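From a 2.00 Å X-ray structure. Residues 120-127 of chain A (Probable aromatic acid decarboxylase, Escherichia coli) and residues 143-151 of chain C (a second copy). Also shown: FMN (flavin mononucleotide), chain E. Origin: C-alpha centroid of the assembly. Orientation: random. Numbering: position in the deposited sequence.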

# COMPACT_ATOMS: atom_id res chain seq x y z
N VAL A 120 15.38 -1.56 23.22
CA VAL A 120 16.81 -1.47 22.94
C VAL A 120 17.20 -2.63 22.02
O VAL A 120 17.78 -3.63 22.46
CB VAL A 120 17.67 -1.43 24.26
CG1 VAL A 120 19.16 -1.33 23.97
CG2 VAL A 120 17.23 -0.26 25.15
N PRO A 121 16.84 -2.53 20.73
CA PRO A 121 17.02 -3.63 19.79
C PRO A 121 18.49 -3.88 19.51
O PRO A 121 19.23 -2.93 19.24
CB PRO A 121 16.34 -3.13 18.51
CG PRO A 121 16.50 -1.65 18.59
CD PRO A 121 16.27 -1.34 20.05
N ARG A 122 18.90 -5.15 19.57
CA ARG A 122 20.28 -5.51 19.29
C ARG A 122 20.38 -6.77 18.43
O ARG A 122 19.97 -7.86 18.83
CB ARG A 122 21.09 -5.66 20.59
CG ARG A 122 22.61 -5.65 20.41
CD ARG A 122 23.18 -7.01 20.02
NE ARG A 122 24.55 -6.93 19.50
CZ ARG A 122 25.07 -7.80 18.65
NH1 ARG A 122 24.33 -8.81 18.22
NH2 ARG A 122 26.32 -7.67 18.22
N GLU A 123 20.94 -6.58 17.24
CA GLU A 123 21.25 -7.63 16.29
C GLU A 123 22.09 -6.98 15.20
O GLU A 123 22.00 -5.77 14.98
CB GLU A 123 19.99 -8.26 15.69
CG GLU A 123 20.24 -9.44 14.76
CD GLU A 123 21.00 -10.59 15.42
OE1 GLU A 123 22.24 -10.50 15.55
OE2 GLU A 123 20.36 -11.60 15.78
N MSE A 124 22.89 -7.80 14.53
CA MSE A 124 23.83 -7.31 13.53
C MSE A 124 24.29 -8.49 12.65
O MSE A 124 24.73 -9.51 13.19
CB MSE A 124 25.02 -6.65 14.22
CG MSE A 124 25.93 -5.84 13.32
SE MSE A 124 27.66 -5.53 14.20
CE MSE A 124 28.15 -7.37 14.46
N PRO A 125 24.15 -8.38 11.33
CA PRO A 125 23.44 -7.30 10.65
C PRO A 125 21.94 -7.27 10.98
O PRO A 125 21.41 -8.21 11.58
CB PRO A 125 23.61 -7.64 9.16
CG PRO A 125 24.78 -8.54 9.09
CD PRO A 125 24.74 -9.34 10.36
N LEU A 126 21.27 -6.19 10.57
CA LEU A 126 19.82 -6.10 10.62
C LEU A 126 19.20 -6.54 9.28
O LEU A 126 19.53 -6.00 8.23
CB LEU A 126 19.37 -4.67 10.96
CG LEU A 126 19.63 -4.18 12.40
CD1 LEU A 126 19.18 -2.74 12.55
CD2 LEU A 126 18.93 -5.07 13.42
N SER A 127 18.32 -7.53 9.32
CA SER A 127 17.67 -8.02 8.10
C SER A 127 16.41 -7.21 7.75
O SER A 127 15.97 -6.37 8.53
CB SER A 127 17.30 -9.49 8.26
OG SER A 127 16.15 -9.61 9.08
N1 FMN E . 19.20 -12.77 19.37
C2 FMN E . 19.14 -11.49 18.85
O2 FMN E . 18.12 -11.13 18.28
N3 FMN E . 20.23 -10.64 18.97
C4 FMN E . 21.37 -11.06 19.61
O4 FMN E . 22.38 -10.35 19.61
C4A FMN E . 21.43 -12.36 20.14
N5 FMN E . 22.56 -12.80 20.78
C5A FMN E . 22.63 -14.08 21.31
C6 FMN E . 23.80 -14.49 21.96
C7 FMN E . 23.89 -15.76 22.52
C7M FMN E . 24.76 -15.85 23.74
C8 FMN E . 22.81 -16.64 22.39
C8M FMN E . 22.77 -17.92 23.17
C9 FMN E . 21.64 -16.23 21.74
C9A FMN E . 21.55 -14.94 21.20
N10 FMN E . 20.39 -14.52 20.55
C10 FMN E . 20.33 -13.22 20.02
C1' FMN E . 19.31 -15.52 20.23
C2' FMN E . 18.15 -15.34 21.20
O2' FMN E . 18.59 -15.53 22.52
C3' FMN E . 16.99 -16.28 20.86
O3' FMN E . 16.37 -15.84 19.68
C4' FMN E . 15.94 -16.40 21.98
O4' FMN E . 14.87 -17.20 21.52
C5' FMN E . 15.39 -15.05 22.42
O5' FMN E . 14.32 -15.25 23.30
P FMN E . 13.86 -14.08 24.29
O1P FMN E . 12.58 -14.50 24.96
O2P FMN E . 13.62 -12.79 23.53
O3P FMN E . 14.96 -13.86 25.30
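Chain C (143-151) AMVPPMPAF

Both stretches are extended and mostly without regular secondary structure. Chain A leaves a strand at Val120(A) and Pro121(A) and runs on as loop through a cis peptide bond before Pro125(A); chain C begins as strand at Ala143(C) and Met144(C) and continues as loop through three prolines, largely extended as far as Ala150(C), apart from a turn at Pro147(C). The two run antiparallel: Leu126(A) lies across from Met144(C), their CA atoms 5.5 Å apart, Pro125(A) comes closest to Val145(C), with 4.4 Å between CA atoms, and Arg122(A), earlier in chain A, reaches the later residues Met148(C) to Ala150(C).

Backbone pairing is confined to one end. Leu126(A) N donates to Met144(C) O at 2.9 Å, and the return link is made by water 1, which donates to Leu126(A) O and accepts from Met144(C) N, each at 2.9 Å. A water thus completes the exchange where the backbones stand too far apart to close it directly. Beyond this point prolines remove many of the backbone donors that a sheet would need, and side chains carry the contact. Chain C also makes a tight turn of its own about Pro147(C), Met148(C) N donating to Pro146(C) O at 2.8 Å.

Met148(C), a selenomethionine, gives up the most surface of any residue in the contact. Its CA-to-CB bond points toward chain A, and its side chain, m at chi1 and chi2 and t at chi3, lies along the other stretch: CB is 4.0 Å from Met124(A) CB, CG is 3.4 Å from Glu123(A) O, and CE is 3.7 Å from Pro121(A) O and 4.0 Å from Leu126(A) CD1. A long, flexible side chain can follow an irregular backbone in this way. The price is that Pro121(A) O and Glu123(A) O are buried with no polar partner.

Met124(A), also a selenomethionine, answers from the other side, its CA-to-CB bond pointing toward chain C. Its CG packs 3.9 Å from Val145(C) CG1 and 4.1 Å from Pro146(C) CD, while SE approaches Pro146(C) O at 3.1 Å. Next to it, Pro125(A) CG meets Val145(C) CG2 at 4.0 Å, and Leu126(A) CD1 rests 4.0 Å from Pro146(C) CG.

The polar anchor is Arg122(A). Its CA-to-CB bond points sideways, but the end of the side chain comes nearer, so that NE donates to Pro149(C) O at 2.9 Å and NH2 to Met148(C) O at 3.2 Å. Both carbonyls lie at the edge of the guanidinium, near its plane, as does FMN O4, which accepts from NH1 of Arg122(A) at 2.8 Å. The backbone joins in, since FMN N3 donates to Arg122(A) O at 2.8 Å. One residue therefore ties the flavin to the neighbouring subunit. The design rule is economical: an arginine spends its edge on carbonyls, and apolar side chains fill the space between the backbones.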

# COMPACT_ATOMS: atom_id res chain seq x y z
N ALA C 143 23.27 -4.36 2.61
CA ALA C 143 23.52 -4.85 3.97
C ALA C 143 23.55 -3.72 4.98
O ALA C 143 24.21 -2.70 4.77
CB ALA C 143 24.81 -5.66 4.03
N MSE C 144 22.80 -3.91 6.07
CA MSE C 144 22.74 -2.98 7.18
C MSE C 144 23.50 -3.59 8.35
O MSE C 144 23.01 -4.52 9.00
CB MSE C 144 21.29 -2.73 7.59
CG MSE C 144 20.46 -2.02 6.53
SE MSE C 144 21.01 -0.15 6.33
CE MSE C 144 20.81 0.33 8.02
N VAL C 145 24.69 -3.07 8.59
CA VAL C 145 25.57 -3.60 9.63
C VAL C 145 25.88 -2.48 10.63
O VAL C 145 26.98 -1.93 10.62
CB VAL C 145 26.88 -4.17 9.01
CG1 VAL C 145 27.78 -4.82 10.09
CG2 VAL C 145 26.56 -5.16 7.89
N PRO C 146 24.92 -2.15 11.50
CA PRO C 146 25.10 -1.07 12.47
C PRO C 146 26.16 -1.52 13.49
O PRO C 146 26.35 -2.72 13.67
CB PRO C 146 23.73 -0.98 13.15
CG PRO C 146 23.14 -2.33 13.00
CD PRO C 146 23.62 -2.82 11.66
N PRO C 147 26.86 -0.58 14.12
CA PRO C 147 27.95 -0.93 15.04
C PRO C 147 27.41 -1.38 16.40
O PRO C 147 27.53 -0.65 17.38
CB PRO C 147 28.74 0.37 15.16
CG PRO C 147 27.75 1.45 14.89
CD PRO C 147 26.68 0.88 14.01
N MSE C 148 26.83 -2.58 16.44
CA MSE C 148 26.19 -3.10 17.65
C MSE C 148 27.20 -3.86 18.50
O MSE C 148 27.77 -4.85 18.05
CB MSE C 148 25.04 -4.04 17.28
CG MSE C 148 23.96 -3.43 16.40
SE MSE C 148 22.53 -2.62 17.43
CE MSE C 148 21.03 -2.73 16.07
N PRO C 149 27.43 -3.41 19.74
CA PRO C 149 28.33 -4.10 20.66
C PRO C 149 27.93 -5.55 20.92
O PRO C 149 26.74 -5.83 21.13
CB PRO C 149 28.20 -3.28 21.94
CG PRO C 149 27.78 -1.95 21.50
CD PRO C 149 26.85 -2.20 20.35
N ALA C 150 28.91 -6.44 20.88
CA ALA C 150 28.71 -7.83 21.29
C ALA C 150 29.43 -8.07 22.62
O ALA C 150 30.62 -7.74 22.77
CB ALA C 150 29.21 -8.77 20.23
N PHE C 151 28.72 -8.66 23.57
CA PHE C 151 29.25 -8.87 24.92
C PHE C 151 29.55 -10.34 25.24
O PHE C 151 30.06 -10.65 26.32
CB PHE C 151 28.28 -8.30 25.98
CG PHE C 151 28.12 -6.81 25.91
CD1 PHE C 151 27.19 -6.23 25.05
CD2 PHE C 151 28.88 -5.98 26.72
CE1 PHE C 151 27.02 -4.86 24.99
CE2 PHE C 151 28.72 -4.59 26.67
CZ PHE C 151 27.80 -4.03 25.80
O HOH W 1 21.61 -6.55 6.28